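Local coordinates for protein nucleoporin nup120 (Schizosaccharomyces pombe, PDB 4GQ2) that serves as a structural component of the nuclear pore complex, as part of its membrane-coating module, at residues L548-F552 / L653-L657; S570-Q576 / L643-D649; S659-Y663 / I796-S800; L686-Q690 / V732-L736; M2-H7 / W393-D398. The contacts are given in a common frame with arbitrary orientation. Numbering follows the deposited sequence.

Overall arrangement
The five contacts trace how the propeller passes into the helical domain. Contact 5 comes first along the chain and lies in the mixed sheet where strand 3-11 runs between 390-395 and 539-544. Shortly after 539-544, helix 548-553 opens contact 1, packing on helix 646-658; contact 2, nested inside the chain segment that contact 1 closes, uses the start of the same helix, with centres about 14 Å apart. The loop leaving helix 646-658 makes contact 3 with helix 790-803, and contact 4, between helices 672-703 and 719-739, is nested within it. Contacts 1, 3 and 4 lie 14 to 15 Å apart between centres, and Phe-689 of contact 4 touches both others, so propeller exit and helical domain form one continuous body.

Contact 1: residues L548-F552 / L653-L657; sequences LIESF and LIQRL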
# COMPACT_ATOMS: atom_id res chain seq x y z
N LEU A 548 -11.43 3.58 21.15
CA LEU A 548 -11.91 2.39 21.86
C LEU A 548 -11.35 1.09 21.31
O LEU A 548 -10.95 0.20 22.07
CB LEU A 548 -13.44 2.31 21.80
CG LEU A 548 -14.25 2.88 22.96
CD1 LEU A 548 -15.72 2.61 22.72
CD2 LEU A 548 -13.80 2.28 24.29
N ILE A 549 -11.30 0.99 19.98
CA ILE A 549 -10.82 -0.20 19.30
C ILE A 549 -9.39 -0.56 19.75
O ILE A 549 -9.07 -1.73 19.95
CB ILE A 549 -10.97 -0.08 17.76
CG1 ILE A 549 -10.75 -1.43 17.07
CG2 ILE A 549 -10.07 1.00 17.19
CD1 ILE A 549 -11.75 -2.49 17.48
N GLU A 550 -8.56 0.47 19.93
CA GLU A 550 -7.18 0.29 20.40
C GLU A 550 -7.11 -0.30 21.81
O GLU A 550 -6.45 -1.32 22.01
CB GLU A 550 -6.40 1.60 20.30
CG GLU A 550 -6.44 2.21 18.91
CD GLU A 550 -5.45 3.33 18.72
OE1 GLU A 550 -5.89 4.50 18.73
OE2 GLU A 550 -4.24 3.05 18.55
N SER A 551 -7.82 0.31 22.76
CA SER A 551 -7.96 -0.23 24.13
C SER A 551 -8.39 -1.71 24.14
O SER A 551 -7.87 -2.50 24.93
CB SER A 551 -8.98 0.59 24.94
OG SER A 551 -8.76 1.98 24.79
N PHE A 552 -9.33 -2.06 23.27
CA PHE A 552 -9.84 -3.43 23.20
C PHE A 552 -8.90 -4.42 22.52
O PHE A 552 -9.06 -5.63 22.66
CB PHE A 552 -11.22 -3.47 22.53
CG PHE A 552 -12.33 -3.00 23.41
CD1 PHE A 552 -12.69 -1.66 23.45
CD2 PHE A 552 -13.01 -3.90 24.22
CE1 PHE A 552 -13.71 -1.23 24.27
CE2 PHE A 552 -14.04 -3.47 25.05
CZ PHE A 552 -14.39 -2.13 25.07
N LEU A 653 -21.90 -3.69 22.42
CA LEU A 653 -20.46 -3.43 22.36
C LEU A 653 -20.00 -3.17 20.92
O LEU A 653 -19.26 -2.21 20.67
CB LEU A 653 -19.66 -4.56 23.01
CG LEU A 653 -18.15 -4.31 23.17
CD1 LEU A 653 -17.85 -2.95 23.78
CD2 LEU A 653 -17.51 -5.41 24.00
N ILE A 654 -20.47 -3.99 19.97
CA ILE A 654 -20.19 -3.77 18.55
C ILE A 654 -20.71 -2.41 18.10
O ILE A 654 -20.09 -1.75 17.26
CB ILE A 654 -20.74 -4.92 17.66
CG1 ILE A 654 -19.86 -6.15 17.79
CG2 ILE A 654 -20.82 -4.51 16.19
CD1 ILE A 654 -20.57 -7.45 17.50
N GLN A 655 -21.84 -1.98 18.66
CA GLN A 655 -22.36 -0.65 18.37
C GLN A 655 -21.42 0.43 18.90
O GLN A 655 -21.16 1.41 18.22
CB GLN A 655 -23.78 -0.48 18.90
CG GLN A 655 -24.87 -1.14 18.06
CD GLN A 655 -25.04 -0.52 16.69
OE1 GLN A 655 -24.90 -1.19 15.66
NE2 GLN A 655 -25.36 0.78 16.66
N ARG A 656 -20.90 0.23 20.12
CA ARG A 656 -19.95 1.19 20.71
C ARG A 656 -18.68 1.34 19.88
O ARG A 656 -18.21 2.46 19.67
CB ARG A 656 -19.56 0.77 22.14
CG ARG A 656 -20.50 1.25 23.23
CD ARG A 656 -19.74 1.90 24.38
NE ARG A 656 -18.90 0.96 25.12
CZ ARG A 656 -17.87 1.31 25.88
NH1 ARG A 656 -17.52 2.59 26.00
NH2 ARG A 656 -17.17 0.38 26.51
N LEU A 657 -18.14 0.21 19.43
CA LEU A 657 -16.84 0.18 18.75
C LEU A 657 -16.87 0.92 17.42
O LEU A 657 -15.92 1.60 17.06
CB LEU A 657 -16.35 -1.26 18.57
CG LEU A 657 -16.01 -2.03 19.84
CD1 LEU A 657 -15.91 -3.53 19.58
CD2 LEU A 657 -14.74 -1.52 20.49
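Leu-657, Leu-548 and Phe-552 carry this meeting of two short helical segments, whose axes come within 10.9 Å and whose N-to-C directions differ by 124°. Leu-657 sits at the middle. Its CD2 methyl lies 3.6 Å from CD1 of Phe-552, 4.3 Å from CB of Leu-548 and 4.4 Å from CD1 of Ile-549, so a single methyl is enclosed by three residues of 548-552. Ile-549 and Leu-657 also have the closest CA atoms, 6.1 Å apart. Phe-552 reaches across from the end of the segment and rests its CZ 3.8 Å from CD1 of Leu-653, one helical turn before Leu-657. Arg-656 borders the apolar patch: Leu-548 CD1 lies over one face of its guanidinium, 3.7 Å from NH1, while its NH2 stands at the edge of the Phe-552 ring, 4.0 Å from CZ. No hydrogen bond links the segments; the contact is apolar, with a charged margin. Tyr-575 of helix 571-585 meets Phe-552 edge-to-face, and Ile-549 packs on Phe-689 of helix 672-703. This is oblique helix-on-helix packing at the junction where the chain, having left the last strand of the propeller sheet, enters the helical domain of Nup120.

Contact 2: residues S570-Q576 / L643-D649; sequences SLIEGYQ and LENPMRD
Two helix beginnings meet here. Residues 571-576 open one regular helix, with Ser-570 at its N-cap position after a cis peptide bond. Leu-643 and Glu-644 are extended (phi/psi -92/138 and -78/106), Asn-645 at the other N-cap position is in the left-handed region (57/68), and the second helix starts at Pro-646. The backbones come closest at Gly-574 and Asp-649, CA to CA 4.8 Å, with Gly-574 CA 4.1 Å from Asp-649 CB; the lack of a side chain is consistent with so close an approach. One hydrogen bond crosses: Ser-570 (chi1 m) donates from OG to OD1 of Asp-649 (m) at 2.6 Å, and makes no capping bond. Arg-648 NH1 lies 2.8 Å from Ser-570 OG. Carboxylates crowd together: Glu-573 (m, t) places OE1 3.0 Å from Asp-649 OD2 and OE2 3.0 Å from OE2 of Glu-644 (chi1 27°, chi2 -95°), acceptor pairs of like charge. In van der Waals contact, Leu-643 (m, t) sets its CD2 methyl 3.6 Å from OE1 of Glu-573 and 3.7 Å from OE1 of Gln-576. Close backbone approach at a glycine is characteristic of tight helix packing. Helices 571-585 and 646-658 thereby join, Ile-577 extending the interface, while Tyr-575 contacts helix 557-561.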
# COMPACT_ATOMS: atom_id res chain seq x y z
N SER A 570 -25.03 -4.91 31.03
CA SER A 570 -24.27 -5.76 30.12
C SER A 570 -22.88 -5.23 29.78
O SER A 570 -22.19 -5.78 28.91
CB SER A 570 -25.07 -5.91 28.82
OG SER A 570 -26.35 -6.46 29.07
N LEU A 571 -22.47 -4.15 30.45
CA LEU A 571 -21.19 -3.50 30.19
C LEU A 571 -20.03 -4.47 30.39
O LEU A 571 -19.25 -4.71 29.47
CB LEU A 571 -21.02 -2.24 31.06
CG LEU A 571 -21.79 -0.95 30.75
CD1 LEU A 571 -21.46 -0.39 29.37
CD2 LEU A 571 -23.30 -1.10 30.93
N ILE A 572 -19.95 -5.04 31.60
CA ILE A 572 -18.92 -6.02 31.96
C ILE A 572 -19.03 -7.28 31.10
O ILE A 572 -18.03 -7.75 30.55
CB ILE A 572 -18.98 -6.38 33.47
CG1 ILE A 572 -18.64 -5.16 34.34
CG2 ILE A 572 -18.05 -7.55 33.79
CD1 ILE A 572 -19.04 -5.29 35.80
N GLU A 573 -20.25 -7.79 30.96
CA GLU A 573 -20.48 -9.02 30.22
C GLU A 573 -20.11 -8.92 28.74
O GLU A 573 -19.61 -9.89 28.16
CB GLU A 573 -21.93 -9.47 30.36
CG GLU A 573 -22.24 -10.04 31.73
CD GLU A 573 -23.57 -10.77 31.78
OE1 GLU A 573 -24.16 -11.05 30.71
OE2 GLU A 573 -24.02 -11.07 32.91
N GLY A 574 -20.34 -7.76 28.14
CA GLY A 574 -19.94 -7.48 26.77
C GLY A 574 -18.43 -7.56 26.61
O GLY A 574 -17.92 -8.18 25.66
N TYR A 575 -17.72 -6.93 27.54
CA TYR A 575 -16.26 -7.00 27.59
C TYR A 575 -15.78 -8.44 27.63
O TYR A 575 -14.87 -8.83 26.88
CB TYR A 575 -15.75 -6.25 28.82
CG TYR A 575 -15.60 -4.75 28.63
CD1 TYR A 575 -16.41 -4.06 27.73
CD2 TYR A 575 -14.68 -4.03 29.38
CE1 TYR A 575 -16.28 -2.69 27.57
CE2 TYR A 575 -14.55 -2.66 29.22
CZ TYR A 575 -15.35 -2.00 28.31
OH TYR A 575 -15.22 -0.64 28.15
N GLN A 576 -16.40 -9.24 28.50
CA GLN A 576 -16.05 -10.65 28.65
C GLN A 576 -16.16 -11.44 27.35
O GLN A 576 -15.27 -12.24 27.04
CB GLN A 576 -16.91 -11.30 29.74
CG GLN A 576 -16.60 -10.77 31.13
CD GLN A 576 -17.49 -11.36 32.21
OE1 GLN A 576 -18.61 -11.82 31.96
NE2 GLN A 576 -16.99 -11.35 33.44
N LEU A 643 -24.26 -16.40 30.51
CA LEU A 643 -24.52 -14.97 30.40
C LEU A 643 -26.00 -14.70 30.15
O LEU A 643 -26.64 -15.40 29.37
CB LEU A 643 -23.63 -14.33 29.32
CG LEU A 643 -22.11 -14.45 29.54
CD1 LEU A 643 -21.35 -14.23 28.24
CD2 LEU A 643 -21.60 -13.51 30.62
N GLU A 644 -26.53 -13.70 30.84
CA GLU A 644 -27.90 -13.25 30.60
C GLU A 644 -27.94 -12.38 29.33
O GLU A 644 -27.48 -11.24 29.33
CB GLU A 644 -28.47 -12.50 31.81
CG GLU A 644 -27.44 -11.81 32.71
CD GLU A 644 -27.01 -12.67 33.89
OE1 GLU A 644 -27.79 -12.76 34.87
OE2 GLU A 644 -25.89 -13.23 33.86
N ASN A 645 -28.48 -12.96 28.26
CA ASN A 645 -28.56 -12.31 26.95
C ASN A 645 -27.21 -11.85 26.35
O ASN A 645 -26.97 -10.65 26.20
CB ASN A 645 -29.59 -11.17 26.96
CG ASN A 645 -30.32 -11.03 25.64
OD1 ASN A 645 -29.86 -11.50 24.59
ND2 ASN A 645 -31.48 -10.37 25.68
N PRO A 646 -26.34 -12.81 25.98
CA PRO A 646 -25.03 -12.46 25.42
C PRO A 646 -25.12 -11.73 24.07
O PRO A 646 -24.34 -10.81 23.82
CB PRO A 646 -24.33 -13.81 25.22
CG PRO A 646 -25.25 -14.85 25.77
CD PRO A 646 -26.61 -14.25 25.92
N MET A 647 -26.07 -12.14 23.23
CA MET A 647 -26.22 -11.54 21.90
C MET A 647 -26.46 -10.04 21.98
O MET A 647 -25.83 -9.27 21.24
CB MET A 647 -27.31 -12.24 21.08
CG MET A 647 -27.44 -11.65 19.67
SD MET A 647 -28.19 -12.75 18.46
CE MET A 647 -29.93 -12.37 18.65
N ARG A 648 -27.36 -9.62 22.87
CA ARG A 648 -27.65 -8.20 23.08
C ARG A 648 -26.38 -7.48 23.52
O ARG A 648 -26.09 -6.39 23.05
CB ARG A 648 -28.75 -8.03 24.12
CG ARG A 648 -29.25 -6.60 24.31
CD ARG A 648 -29.32 -6.24 25.79
NE ARG A 648 -30.14 -7.18 26.56
CZ ARG A 648 -30.02 -7.39 27.87
NH1 ARG A 648 -29.11 -6.75 28.58
NH2 ARG A 648 -30.82 -8.27 28.48
N ASP A 649 -25.63 -8.12 24.43
CA ASP A 649 -24.42 -7.54 25.00
C ASP A 649 -23.36 -7.22 23.95
O ASP A 649 -22.89 -6.09 23.87
CB ASP A 649 -23.83 -8.47 26.08
CG ASP A 649 -24.82 -8.79 27.19
OD1 ASP A 649 -25.91 -8.19 27.23
OD2 ASP A 649 -24.50 -9.66 28.04

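Contact 3: residues S659-Y663 / I796-S800; sequences SFDIY and ISSLS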
# COMPACT_ATOMS: atom_id res chain seq x y z
N SER A 659 -19.14 3.23 16.67
CA SER A 659 -19.78 4.54 16.88
C SER A 659 -18.76 5.66 16.78
O SER A 659 -17.79 5.68 17.53
CB SER A 659 -20.46 4.59 18.25
OG SER A 659 -21.63 3.80 18.26
N PHE A 660 -19.00 6.58 15.86
CA PHE A 660 -18.13 7.75 15.68
C PHE A 660 -18.90 9.02 15.37
O PHE A 660 -19.86 9.00 14.59
CB PHE A 660 -17.10 7.49 14.57
CG PHE A 660 -16.17 6.36 14.86
CD1 PHE A 660 -15.12 6.52 15.75
CD2 PHE A 660 -16.37 5.11 14.27
CE1 PHE A 660 -14.27 5.46 16.04
CE2 PHE A 660 -15.52 4.05 14.55
CZ PHE A 660 -14.47 4.23 15.43
N ASP A 661 -18.48 10.12 15.99
CA ASP A 661 -18.96 11.45 15.64
C ASP A 661 -18.65 11.79 14.18
O ASP A 661 -17.81 11.15 13.54
CB ASP A 661 -18.36 12.52 16.56
CG ASP A 661 -19.38 13.10 17.52
OD1 ASP A 661 -20.58 12.81 17.37
OD2 ASP A 661 -18.97 13.88 18.41
N ILE A 662 -19.33 12.81 13.67
CA ILE A 662 -19.00 13.32 12.35
C ILE A 662 -18.65 14.80 12.46
O ILE A 662 -19.40 15.58 13.04
CB ILE A 662 -20.10 13.02 11.30
CG1 ILE A 662 -19.55 13.22 9.87
CG2 ILE A 662 -21.35 13.85 11.55
CD1 ILE A 662 -20.39 12.59 8.78
N TYR A 663 -17.49 15.15 11.93
CA TYR A 663 -17.08 16.54 11.88
C TYR A 663 -17.48 17.13 10.54
O TYR A 663 -17.92 16.41 9.64
CB TYR A 663 -15.59 16.69 12.15
CG TYR A 663 -15.26 16.49 13.61
CD1 TYR A 663 -15.29 17.57 14.50
CD2 TYR A 663 -14.96 15.23 14.12
CE1 TYR A 663 -15.01 17.39 15.85
CE2 TYR A 663 -14.68 15.05 15.46
CZ TYR A 663 -14.70 16.13 16.32
OH TYR A 663 -14.42 15.94 17.65
N ILE A 796 -11.68 10.65 12.32
CA ILE A 796 -13.03 10.39 12.83
C ILE A 796 -14.07 10.38 11.72
O ILE A 796 -14.91 9.48 11.66
CB ILE A 796 -13.40 11.38 13.97
CG1 ILE A 796 -12.76 10.94 15.29
CG2 ILE A 796 -14.91 11.51 14.14
CD1 ILE A 796 -13.33 9.66 15.88
N SER A 797 -14.00 11.36 10.82
CA SER A 797 -14.93 11.42 9.69
C SER A 797 -14.79 10.21 8.78
O SER A 797 -15.80 9.62 8.38
CB SER A 797 -14.72 12.71 8.88
OG SER A 797 -14.82 13.84 9.72
N SER A 798 -13.54 9.84 8.46
CA SER A 798 -13.24 8.66 7.64
C SER A 798 -13.81 7.40 8.27
O SER A 798 -14.44 6.60 7.58
CB SER A 798 -11.74 8.50 7.45
OG SER A 798 -11.17 9.65 6.86
N LEU A 799 -13.60 7.24 9.57
CA LEU A 799 -14.16 6.10 10.31
C LEU A 799 -15.69 6.10 10.25
O LEU A 799 -16.30 5.05 10.07
CB LEU A 799 -13.68 6.09 11.77
CG LEU A 799 -12.19 5.84 11.97
CD1 LEU A 799 -11.84 5.87 13.45
CD2 LEU A 799 -11.74 4.53 11.34
N SER A 800 -16.29 7.28 10.41
CA SER A 800 -17.74 7.43 10.30
C SER A 800 -18.24 6.96 8.94
O SER A 800 -19.19 6.19 8.86
CB SER A 800 -18.16 8.88 10.56
OG SER A 800 -19.56 9.02 10.52
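Phe-660 adopts chi1 m, which lowers its ring onto the helical segment 796-800. There CB of Leu-799 sits 3.8 Å from the ring centroid and only 12° off its normal, a CH-pi contact over the face; Leu-799 (m, t) also brings CD1 to 3.6 Å from CE1 of Phe-660. Ile-796 has both chi angles near m, and this bend carries its CD1 to 3.6 Å from CD1 of Phe-660, while its other branch, CG2, lies 3.7 Å from CD2 of Tyr-663 at that ring's edge. CG2 of Ile-796 also comes within 3.0 Å of the backbone O of Asp-661, a very tight approach. Ile-662, with both chi angles t, extends to set CD1 4.1 Å from OG of Ser-800. Ser-797, chi1 m, bonds through OG to O of Ala-793 and merely packs that OG against CB of Tyr-663, 3.8 Å away. Between the two segments the contact is van der Waals only. A non-helical connection thus lies across a helix, its Phe and Tyr straddling Ile-796, and packs the chain following helix 646-658 onto helix 790-803. Phe-660 further touches Phe-689 of helix 672-703, and Leu-799 packs on Leu-682 and Ile-685 of that same helix.

Contact 4: residues L686-Q690 / V732-L736; sequences LKKFQ and VSFLL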
# COMPACT_ATOMS: atom_id res chain seq x y z
N LEU A 686 -7.54 0.47 11.33
CA LEU A 686 -8.21 -0.54 10.51
C LEU A 686 -7.72 -1.97 10.74
O LEU A 686 -8.50 -2.90 10.61
CB LEU A 686 -8.14 -0.19 9.02
CG LEU A 686 -8.90 1.06 8.56
CD1 LEU A 686 -8.51 1.41 7.15
CD2 LEU A 686 -10.40 0.90 8.66
N LYS A 687 -6.49 -2.11 11.12
CA LYS A 687 -5.96 -3.40 11.42
C LYS A 687 -6.54 -3.97 12.67
O LYS A 687 -6.80 -5.12 12.76
CB LYS A 687 -4.47 -3.33 11.58
CG LYS A 687 -3.71 -3.61 10.33
CD LYS A 687 -2.32 -3.09 10.50
CE LYS A 687 -1.38 -3.77 9.55
NZ LYS A 687 -0.41 -2.80 9.01
N LYS A 688 -6.73 -3.14 13.66
CA LYS A 688 -7.37 -3.54 14.91
C LYS A 688 -8.86 -3.81 14.69
O LYS A 688 -9.39 -4.79 15.19
CB LYS A 688 -7.11 -2.51 16.01
CG LYS A 688 -5.63 -2.23 16.21
CD LYS A 688 -5.32 -1.58 17.55
CE LYS A 688 -3.83 -1.51 17.82
NZ LYS A 688 -3.22 -0.33 17.13
N PHE A 689 -9.51 -2.98 13.89
CA PHE A 689 -10.89 -3.27 13.50
C PHE A 689 -11.06 -4.64 12.83
O PHE A 689 -11.92 -5.43 13.23
CB PHE A 689 -11.49 -2.15 12.64
CG PHE A 689 -12.22 -1.10 13.44
CD1 PHE A 689 -13.34 -1.44 14.18
CD2 PHE A 689 -11.77 0.21 13.45
CE1 PHE A 689 -14.01 -0.48 14.93
CE2 PHE A 689 -12.44 1.18 14.19
CZ PHE A 689 -13.56 0.83 14.93
N GLN A 690 -10.23 -4.93 11.82
CA GLN A 690 -10.27 -6.21 11.09
C GLN A 690 -10.11 -7.43 12.01
O GLN A 690 -10.90 -8.37 11.94
CB GLN A 690 -9.20 -6.24 9.99
CG GLN A 690 -9.13 -7.57 9.24
CD GLN A 690 -8.06 -7.60 8.17
OE1 GLN A 690 -8.34 -7.82 6.99
NE2 GLN A 690 -6.82 -7.36 8.56
N VAL A 732 -13.46 -2.57 5.70
CA VAL A 732 -12.19 -2.48 6.41
C VAL A 732 -11.05 -3.15 5.61
O VAL A 732 -10.01 -2.53 5.38
CB VAL A 732 -12.33 -3.04 7.84
CG1 VAL A 732 -10.97 -3.31 8.46
CG2 VAL A 732 -13.13 -2.06 8.70
N SER A 733 -11.27 -4.38 5.16
CA SER A 733 -10.26 -5.12 4.39
C SER A 733 -9.99 -4.47 3.05
O SER A 733 -8.86 -4.43 2.59
CB SER A 733 -10.66 -6.59 4.21
OG SER A 733 -10.87 -7.22 5.47
N PHE A 734 -11.04 -3.94 2.42
CA PHE A 734 -10.89 -3.12 1.22
C PHE A 734 -9.90 -1.96 1.44
O PHE A 734 -8.90 -1.83 0.73
CB PHE A 734 -12.26 -2.64 0.75
CG PHE A 734 -12.22 -1.51 -0.23
CD1 PHE A 734 -11.85 -1.74 -1.55
CD2 PHE A 734 -12.60 -0.22 0.15
CE1 PHE A 734 -11.83 -0.69 -2.47
CE2 PHE A 734 -12.58 0.82 -0.76
CZ PHE A 734 -12.19 0.59 -2.07
N LEU A 735 -10.16 -1.15 2.46
CA LEU A 735 -9.27 -0.03 2.78
C LEU A 735 -7.85 -0.44 3.17
O LEU A 735 -6.89 0.27 2.86
CB LEU A 735 -9.89 0.89 3.83
CG LEU A 735 -11.14 1.65 3.33
CD1 LEU A 735 -11.87 2.28 4.50
CD2 LEU A 735 -10.78 2.70 2.29
N LEU A 736 -7.71 -1.58 3.85
CA LEU A 736 -6.38 -2.09 4.19
C LEU A 736 -5.58 -2.44 2.92
O LEU A 736 -4.36 -2.25 2.87
CB LEU A 736 -6.47 -3.30 5.16
CG LEU A 736 -6.79 -2.91 6.61
CD1 LEU A 736 -7.04 -4.12 7.49
CD2 LEU A 736 -5.68 -2.05 7.20
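Both segments are regular helix, with axes 9.5 Å apart at closest approach and a crossing angle of -143°, roughly antiparallel. Within each, the i to i+4 backbone hydrogen bond is 2.9 Å (Gln-690 N to Leu-686 O, and Leu-736 N to Val-732 O). The nearest CA atoms, of Leu-686 and Val-732, are 6.0 Å apart. Leu-686 lies among three side chains of the partner: its CD2 is 4.0 Å from Val-732 CG2, its CD1 3.6 Å from Leu-735 CB and its CB 3.6 Å from Leu-736 CD2. Val-732 also presses CG1 to 3.3 Å from the backbone O of Leu-686 and 3.7 Å from CB of Gln-690. One turn beyond Leu-686, Gln-690 stretches out with chi1 and chi2 both t, bringing OE1 to 3.0 Å from OG of Ser-733 and NE2 to 3.4 Å from CD1 of Leu-736. The Ser-733 hydroxyl is hydrogen-bonded to O of Trp-729 in its own helix. Leu-686 and Leu-735 both continue onto Ile-802 of helix 790-803. This is near-antiparallel helix-helix packing through leucine and valine side chains, within the alpha-helical part of Nup120.

Contact 5: residues M2-H7 / W393-D398; sequences MNELKH and WSHSLD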
# COMPACT_ATOMS: atom_id res chain seq x y z
N MET A 2 -4.72 5.75 34.87
CA MET A 2 -3.84 6.62 34.10
C MET A 2 -4.02 6.41 32.60
O MET A 2 -3.62 5.37 32.07
CB MET A 2 -2.37 6.41 34.50
CG MET A 2 -1.91 7.25 35.69
SD MET A 2 -0.12 7.27 35.89
CE MET A 2 0.38 8.36 34.56
N ASN A 3 -4.62 7.39 31.94
CA ASN A 3 -4.84 7.35 30.49
C ASN A 3 -3.58 7.09 29.67
O ASN A 3 -2.48 7.49 30.06
CB ASN A 3 -5.52 8.64 30.01
CG ASN A 3 -7.04 8.59 30.10
OD1 ASN A 3 -7.62 7.62 30.60
ND2 ASN A 3 -7.69 9.63 29.60
N GLU A 4 -3.74 6.42 28.53
CA GLU A 4 -2.62 6.13 27.65
C GLU A 4 -2.53 7.15 26.52
O GLU A 4 -3.55 7.58 25.98
CB GLU A 4 -2.72 4.71 27.09
CG GLU A 4 -1.41 4.17 26.55
CD GLU A 4 -1.55 2.82 25.87
OE1 GLU A 4 -2.33 1.98 26.37
OE2 GLU A 4 -0.88 2.60 24.84
N LEU A 5 -1.30 7.54 26.18
CA LEU A 5 -1.04 8.38 25.03
C LEU A 5 -0.43 7.56 23.90
O LEU A 5 0.45 6.73 24.12
CB LEU A 5 -0.07 9.51 25.39
CG LEU A 5 -0.44 10.47 26.53
CD1 LEU A 5 0.76 11.37 26.80
CD2 LEU A 5 -1.69 11.28 26.22
N LYS A 6 -0.92 7.78 22.68
CA LYS A 6 -0.34 7.15 21.50
C LYS A 6 0.16 8.21 20.55
O LYS A 6 -0.19 9.39 20.69
CB LYS A 6 -1.37 6.25 20.81
CG LYS A 6 -1.38 4.84 21.36
CD LYS A 6 -2.76 4.24 21.30
CE LYS A 6 -2.88 3.02 22.19
NZ LYS A 6 -1.92 1.95 21.80
N HIS A 7 0.98 7.80 19.60
CA HIS A 7 1.45 8.75 18.60
C HIS A 7 1.29 8.25 17.20
O HIS A 7 1.18 7.05 16.96
CB HIS A 7 2.88 9.22 18.92
CG HIS A 7 3.93 8.13 18.85
ND1 HIS A 7 3.64 6.82 18.93
CD2 HIS A 7 5.32 8.22 18.75
CE1 HIS A 7 4.78 6.10 18.85
NE2 HIS A 7 5.80 6.96 18.74
N TRP A 393 -2.61 12.74 35.32
CA TRP A 393 -1.48 12.31 34.49
C TRP A 393 -1.84 11.28 33.46
O TRP A 393 -2.71 10.43 33.69
CB TRP A 393 -0.36 11.76 35.37
CG TRP A 393 0.35 12.81 36.19
CD1 TRP A 393 0.01 13.28 37.45
CD2 TRP A 393 1.56 13.56 35.81
NE1 TRP A 393 0.90 14.23 37.87
CE2 TRP A 393 1.85 14.45 36.94
CE3 TRP A 393 2.39 13.58 34.70
CZ2 TRP A 393 2.93 15.32 36.93
CZ3 TRP A 393 3.48 14.46 34.71
CH2 TRP A 393 3.74 15.31 35.79
N SER A 394 -1.17 11.34 32.31
CA SER A 394 -1.25 10.30 31.28
C SER A 394 0.12 10.06 30.62
O SER A 394 0.97 10.95 30.62
CB SER A 394 -2.32 10.63 30.24
OG SER A 394 -2.19 11.96 29.77
N HIS A 395 0.35 8.87 30.08
CA HIS A 395 1.64 8.55 29.48
C HIS A 395 1.55 7.57 28.35
O HIS A 395 0.50 6.97 28.12
CB HIS A 395 2.62 8.04 30.54
CG HIS A 395 2.25 6.68 31.09
ND1 HIS A 395 2.91 5.56 30.75
CD2 HIS A 395 1.26 6.30 31.99
CE1 HIS A 395 2.37 4.51 31.40
NE2 HIS A 395 1.36 4.97 32.15
N SER A 396 2.67 7.39 27.64
CA SER A 396 2.77 6.47 26.51
C SER A 396 3.57 5.23 26.88
O SER A 396 4.67 5.33 27.43
CB SER A 396 3.43 7.16 25.32
OG SER A 396 4.81 7.40 25.57
N LEU A 397 3.02 4.06 26.56
CA LEU A 397 3.69 2.79 26.80
C LEU A 397 4.30 2.28 25.49
O LEU A 397 3.79 1.33 24.88
CB LEU A 397 2.71 1.76 27.39
CG LEU A 397 3.19 0.63 28.32
CD1 LEU A 397 3.88 -0.51 27.57
CD2 LEU A 397 4.06 1.13 29.47
N ASP A 398 5.39 2.91 25.06
CA ASP A 398 6.01 2.57 23.78
C ASP A 398 7.17 1.58 23.93
O ASP A 398 8.03 1.73 24.80
CB ASP A 398 6.47 3.82 23.04
CG ASP A 398 6.91 3.53 21.61
OD1 ASP A 398 6.22 2.74 20.93
OD2 ASP A 398 7.94 4.09 21.18
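Two backbone hydrogen bonds join these segments: His-395 N gives to Asn-3 O at 3.1 Å, and Leu-5 N gives to His-395 O at 2.7 Å. Both the N-H and the C=O of His-395 are thus used by residues flanking Glu-4, as in a parallel bridge. Weaker CA-H...O contacts accompany them, Glu-4 CA to His-395 O and Ser-396 CA to Leu-5 O, each 3.3 Å. Beyond the pair, Lys-6 is bonded through its backbone to Arg-544 and Ser-394 to Lys-378, while Ser-396 OG takes the backbone N of Ile-376. Lys-6 NZ forms a salt bridge with Glu-4 OE2 at 3.3 Å, the hydrogen bond within it being weak, and another with Glu-554; these two carboxylates are themselves close. Apolar contact is modest: Met-2 CE lies 3.6 Å from Trp-393 CB, and Leu-5 packs on Ile-376 and Ile-543. Main-chain hydrogen bonds therefore fix the strand's place between 390-395 and 539-544, consistent with the N-terminal strand helping to close the propeller sheet.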